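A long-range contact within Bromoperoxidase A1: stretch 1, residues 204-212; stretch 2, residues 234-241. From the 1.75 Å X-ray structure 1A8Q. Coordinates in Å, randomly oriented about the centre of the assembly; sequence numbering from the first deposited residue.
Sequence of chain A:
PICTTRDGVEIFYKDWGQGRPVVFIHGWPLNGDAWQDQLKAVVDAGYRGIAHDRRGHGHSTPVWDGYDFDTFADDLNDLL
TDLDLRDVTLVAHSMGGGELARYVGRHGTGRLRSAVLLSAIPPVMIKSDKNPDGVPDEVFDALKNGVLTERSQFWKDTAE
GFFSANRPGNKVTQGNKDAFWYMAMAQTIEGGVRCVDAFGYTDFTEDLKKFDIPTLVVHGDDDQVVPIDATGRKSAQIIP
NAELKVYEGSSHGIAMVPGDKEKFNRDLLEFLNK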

# COMPACT_ATOMS: atom_id res chain seq x y z
N PHE A 204 -6.49 -11.70 5.59
CA PHE A 204 -6.56 -10.73 6.68
C PHE A 204 -7.99 -10.58 7.21
O PHE A 204 -8.25 -9.66 7.98
CB PHE A 204 -6.17 -9.30 6.17
CG PHE A 204 -4.74 -9.32 5.62
CD1 PHE A 204 -3.67 -9.21 6.47
CD2 PHE A 204 -4.56 -9.52 4.27
CE1 PHE A 204 -2.36 -9.25 5.97
CE2 PHE A 204 -3.25 -9.58 3.74
CZ PHE A 204 -2.19 -9.43 4.62
N THR A 205 -8.86 -11.53 6.87
CA THR A 205 -10.25 -11.36 7.35
C THR A 205 -10.33 -11.18 8.85
O THR A 205 -11.05 -10.26 9.29
CB THR A 205 -11.07 -12.60 6.93
OG1 THR A 205 -11.03 -12.76 5.52
CG2 THR A 205 -12.54 -12.44 7.32
N GLU A 206 -9.65 -11.98 9.66
CA GLU A 206 -9.74 -11.84 11.12
C GLU A 206 -9.12 -10.59 11.69
O GLU A 206 -9.58 -10.06 12.71
CB GLU A 206 -9.24 -13.11 11.81
CG GLU A 206 -10.08 -14.33 11.40
CD GLU A 206 -11.55 -14.18 11.77
OE1 GLU A 206 -11.83 -13.90 12.96
OE2 GLU A 206 -12.44 -14.29 10.90
N ASP A 207 -8.10 -10.04 11.00
CA ASP A 207 -7.56 -8.76 11.42
C ASP A 207 -8.55 -7.61 11.17
O ASP A 207 -8.64 -6.69 12.00
CB ASP A 207 -6.27 -8.44 10.63
CG ASP A 207 -5.10 -9.32 10.99
OD1 ASP A 207 -4.91 -9.72 12.16
OD2 ASP A 207 -4.32 -9.61 10.06
N LEU A 208 -9.25 -7.66 10.06
CA LEU A 208 -10.22 -6.63 9.68
C LEU A 208 -11.36 -6.53 10.71
O LEU A 208 -11.84 -5.44 10.95
CB LEU A 208 -10.85 -6.83 8.31
CG LEU A 208 -9.91 -6.87 7.07
CD1 LEU A 208 -10.69 -7.14 5.81
CD2 LEU A 208 -9.18 -5.52 6.98
N LYS A 209 -11.74 -7.67 11.28
CA LYS A 209 -12.82 -7.64 12.28
C LYS A 209 -12.39 -6.95 13.57
O LYS A 209 -13.22 -6.59 14.44
CB LYS A 209 -13.26 -9.09 12.53
CG LYS A 209 -13.97 -9.81 11.40
CD LYS A 209 -14.18 -11.28 11.81
CE LYS A 209 -14.91 -12.08 10.76
NZ LYS A 209 -15.09 -13.51 11.25
N LYS A 210 -11.10 -6.74 13.82
CA LYS A 210 -10.59 -6.06 14.98
C LYS A 210 -10.51 -4.54 14.80
O LYS A 210 -10.16 -3.87 15.78
CB LYS A 210 -9.22 -6.60 15.38
CG LYS A 210 -9.33 -8.09 15.69
CD LYS A 210 -8.03 -8.63 16.27
CE LYS A 210 -8.35 -9.78 17.24
NZ LYS A 210 -8.83 -9.20 18.54
N PHE A 211 -10.85 -4.03 13.64
CA PHE A 211 -10.82 -2.57 13.42
C PHE A 211 -11.93 -1.95 14.28
O PHE A 211 -13.02 -2.55 14.33
CB PHE A 211 -11.04 -2.25 11.96
CG PHE A 211 -9.81 -2.29 11.06
CD1 PHE A 211 -9.03 -3.41 11.02
CD2 PHE A 211 -9.55 -1.22 10.23
CE1 PHE A 211 -7.91 -3.47 10.17
CE2 PHE A 211 -8.44 -1.26 9.38
CZ PHE A 211 -7.63 -2.38 9.36
N ASP A 212 -11.65 -0.86 14.92
CA ASP A 212 -12.67 -0.17 15.72
C ASP A 212 -12.49 1.34 15.54
O ASP A 212 -12.61 2.12 16.50
CB ASP A 212 -12.55 -0.61 17.17
CG ASP A 212 -11.26 -0.31 17.87
OD1 ASP A 212 -10.27 0.13 17.23
OD2 ASP A 212 -11.16 -0.47 19.11
N LYS A 234 -15.33 -6.25 -0.45
CA LYS A 234 -15.51 -7.10 0.73
C LYS A 234 -14.96 -6.51 2.00
O LYS A 234 -15.54 -6.66 3.07
CB LYS A 234 -14.81 -8.47 0.50
CG LYS A 234 -15.53 -9.20 -0.64
CD LYS A 234 -14.92 -10.61 -0.71
CE LYS A 234 -15.56 -11.40 -1.85
NZ LYS A 234 -16.27 -12.59 -1.30
N SER A 235 -13.78 -5.82 1.94
CA SER A 235 -13.28 -5.29 3.21
C SER A 235 -14.23 -4.22 3.77
O SER A 235 -14.28 -4.08 5.00
CB SER A 235 -11.84 -4.77 3.03
OG SER A 235 -11.91 -3.77 2.02
N ALA A 236 -14.89 -3.50 2.90
CA ALA A 236 -15.81 -2.42 3.29
C ALA A 236 -17.02 -3.02 4.03
O ALA A 236 -17.59 -2.34 4.89
CB ALA A 236 -16.28 -1.65 2.07
N GLN A 237 -17.32 -4.27 3.74
CA GLN A 237 -18.41 -4.94 4.46
C GLN A 237 -17.97 -5.55 5.77
O GLN A 237 -18.80 -5.70 6.71
CB GLN A 237 -19.01 -6.01 3.55
CG GLN A 237 -19.73 -5.52 2.33
CD GLN A 237 -20.98 -4.68 2.56
OE1 GLN A 237 -21.55 -4.61 3.65
NE2 GLN A 237 -21.42 -4.00 1.49
N ILE A 238 -16.73 -5.97 5.92
CA ILE A 238 -16.23 -6.62 7.12
C ILE A 238 -15.78 -5.66 8.19
O ILE A 238 -15.92 -5.89 9.41
CB ILE A 238 -15.03 -7.55 6.80
CG1 ILE A 238 -15.50 -8.61 5.79
CG2 ILE A 238 -14.44 -8.16 8.06
CD1 ILE A 238 -14.38 -9.46 5.24
N ILE A 239 -15.05 -4.60 7.79
CA ILE A 239 -14.58 -3.62 8.76
C ILE A 239 -15.78 -2.88 9.35
O ILE A 239 -16.55 -2.31 8.59
CB ILE A 239 -13.67 -2.60 8.04
CG1 ILE A 239 -12.40 -3.34 7.58
CG2 ILE A 239 -13.34 -1.46 9.00
CD1 ILE A 239 -11.60 -2.46 6.60
N PRO A 240 -15.95 -2.86 10.66
CA PRO A 240 -17.09 -2.19 11.25
C PRO A 240 -17.14 -0.72 10.87
O PRO A 240 -16.08 -0.07 10.95
CB PRO A 240 -16.86 -2.35 12.74
CG PRO A 240 -16.01 -3.57 12.88
CD PRO A 240 -15.09 -3.52 11.66
N ASN A 241 -18.26 -0.18 10.45
CA ASN A 241 -18.43 1.22 10.11
C ASN A 241 -17.62 1.78 8.95
O ASN A 241 -17.65 2.99 8.70
CB ASN A 241 -18.16 2.10 11.36
CG ASN A 241 -19.15 1.79 12.49
OD1 ASN A 241 -20.33 1.61 12.22
ND2 ASN A 241 -18.64 1.66 13.69

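No hydrogen bond or salt bridge joins the two stretches; 379 Å² of buried surface, summed over both sides, and a set of close apolar contacts identify the contact as van der Waals packing. The backbones come closest at Leu208 and Ile239, whose CA atoms lie 5.4 Å apart. Leu208 starts a type I turn that ends at Phe211, and Phe211 N donates to Leu208 O (3.2 Å). Ile239 is the first residue to leave helical phi/psi after its helix (-67/125°), although Ile239 N still donates to Ser235 O (2.9 Å).

Leu208 is central. Its CA-to-CB bond points toward stretch 2, and the m,t rotamer (-60°, 177°) carries CD1 to 3.8 Å from Ser235 CB, while Leu208 CB itself meets Ile238 CG2 at 3.8 Å and Ile239 CG1 at 3.9 Å. Ile238, also m,t (-59°, 172°), extends its CD1 to 4.1 Å from Thr205 CG2 and 4.4 Å from Leu208 CD1.

The CA-to-CB bond of Lys209 points away, yet Lys209 CG passes Ile238 CG2 at 3.8 Å. Its chain is extended beyond chi1 (m,t,t,t), which takes the charged end past this apolar contact to a salt bridge within its own stretch: Lys209 NZ lies 2.8 Å from Glu206 OE2. Glu206 is m,m, folded rather than extended.

The CA-to-CB bond of Phe211 points toward stretch 2, with chi1 at -84° and chi2 at 54°. That of Ile239 lies sideways, and its m,t rotamer (-67°, 168°) brings both gamma carbons into the contact: CG1 covers one face of the Phe211 ring, and Ile239 CG2 lies 3.8 Å from Phe211 CB. Pro240 packs against backbone oxygens and Phe211 CB: Pro240 CG is 3.5 Å from Phe211 O, and Pro240 CD is 3.8 Å from Leu208 O and 4.3 Å from Phe211 CB. Both approaches to carbonyl oxygens are made by ring carbons and are packing contacts.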